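Local coordinates for C381 turret protein (PDB 4IND) that forms the pentameric turrets of Sulfolobus turreted icosahedral virus, each subunit folding as a chain of three jelly-roll domains, at the interface of chains A and B. Coordinates in Å, arbitrary orientation; residue numbers count along the deposited sequence, not the author numbering. Chains: chain A/B, C381 turret protein.

The interface of chains A and B. Residues chain A 83, 85, 117, 142; chain B 72-74.
A:Lys85 and B:Asp72 meet where a loop of one turret subunit, B:Asp72 to B:Glu74, is pressed against strands 78-88, 114-124 and 138-147 of its neighbour's first jelly roll. The patch illustrates how an acidic loop can dock on a sheet that carries acids of its own: two basic side chains supply the charge that offsets them, and a backbone N-H supplies a hydrogen-bond donor. The lysine stem leaves with CG anti to the backbone N (chi1 -174°), then bends at its last two torsions, which turns the ammonium onto the loop. NZ of A:Lys85 bonds to the backbone O of B:Asp72 at 2.8 Å, reaching it from above the carbonyl plane. NZ of A:Lys85 also forms a salt bridge with carboxylate OD1 of B:Asp72, a weak hydrogen bond of 3.1 Å, so the ammonium binds mainly the backbone O, with the carboxylate as a weaker second partner.

B:Glu74 buries more surface than its loop neighbours, its bent side chain reaching between A:Arg83 and A:Lys85. OE2 of B:Glu74 makes a long salt bridge of 3.3 Å to NH1 of A:Arg83, the carboxylate turned 79° from the guanidinium plane, while CB of B:Glu74 lies over one guanidinium face, offset toward its rim. OE1 of B:Glu74 lies 3.6 Å from NZ of A:Lys85, a looser ionic pairing. From the opposite direction comes the carboxylate of A:Glu117, poorly ordered and modelled implausibly near that of B:Glu74, so the details of their meeting are doubtful. On chain A's own side, OE2 of A:Glu117 also pairs with NZ of A:Lys85, which would help offset the crowding of negative charge.

A:Glu142, extended beyond CG, secures the loop backbone: the N-H of B:Glu74 points almost straight (173° at H) at OE2 of A:Glu142, 2.7 Å from N, on the syn side but tilted out of the carboxylate plane.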
# COMPACT_ATOMS: atom_id res chain seq x y z
N ARG A 83 3.73 -22.26 16.00
CA ARG A 83 4.98 -22.90 16.36
C ARG A 83 4.87 -23.43 17.78
O ARG A 83 4.51 -22.69 18.71
CB ARG A 83 6.16 -21.94 16.20
CG ARG A 83 6.52 -21.63 14.72
CD ARG A 83 7.45 -20.45 14.62
NE ARG A 83 6.80 -19.23 15.07
CZ ARG A 83 7.44 -18.14 15.49
NH1 ARG A 83 8.77 -18.13 15.52
NH2 ARG A 83 6.76 -17.08 15.88
N LYS A 85 7.31 -25.14 20.55
CA LYS A 85 8.66 -25.60 20.89
C LYS A 85 8.52 -26.75 21.86
O LYS A 85 7.93 -26.61 22.94
CB LYS A 85 9.51 -24.50 21.54
CG LYS A 85 10.96 -24.96 21.76
CD LYS A 85 11.83 -23.92 22.50
CE LYS A 85 12.13 -22.72 21.63
NZ LYS A 85 12.93 -23.08 20.44
N GLU A 117 10.87 -28.11 16.76
CA GLU A 117 9.87 -27.08 16.46
C GLU A 117 8.75 -27.72 15.67
O GLU A 117 8.94 -28.14 14.52
CB GLU A 117 10.49 -25.97 15.61
CG GLU A 117 11.73 -25.35 16.22
CD GLU A 117 11.37 -24.35 17.27
OE1 GLU A 117 10.40 -23.61 17.04
OE2 GLU A 117 12.04 -24.30 18.32
N GLU A 142 7.00 -23.72 24.54
CA GLU A 142 6.39 -22.48 24.05
C GLU A 142 5.30 -22.81 23.07
O GLU A 142 5.35 -23.83 22.41
CB GLU A 142 7.41 -21.56 23.37
CG GLU A 142 8.54 -21.04 24.24
CD GLU A 142 9.62 -20.28 23.43
OE1 GLU A 142 10.80 -20.66 23.52
OE2 GLU A 142 9.28 -19.28 22.74
N ASP B 72 16.67 -18.83 21.37
CA ASP B 72 15.95 -19.78 20.53
C ASP B 72 14.42 -19.66 20.66
O ASP B 72 13.66 -20.43 20.05
CB ASP B 72 16.42 -21.22 20.77
CG ASP B 72 15.79 -21.86 21.99
OD1 ASP B 72 15.62 -23.11 22.00
OD2 ASP B 72 15.49 -21.11 22.95
N ASP B 73 13.97 -18.67 21.42
CA ASP B 73 12.54 -18.49 21.65
C ASP B 73 11.75 -18.18 20.38
O ASP B 73 12.32 -17.70 19.40
CB ASP B 73 12.34 -17.34 22.64
CG ASP B 73 12.98 -17.62 23.98
OD1 ASP B 73 14.24 -17.65 24.03
OD2 ASP B 73 12.23 -17.79 24.98
N GLU B 74 10.45 -18.46 20.42
CA GLU B 74 9.59 -18.24 19.26
C GLU B 74 9.25 -16.76 19.06
O GLU B 74 8.08 -16.38 19.12
CB GLU B 74 8.30 -19.06 19.36
CG GLU B 74 8.48 -20.53 19.65
CD GLU B 74 9.33 -21.23 18.61
OE1 GLU B 74 9.78 -22.35 18.89
OE2 GLU B 74 9.55 -20.65 17.52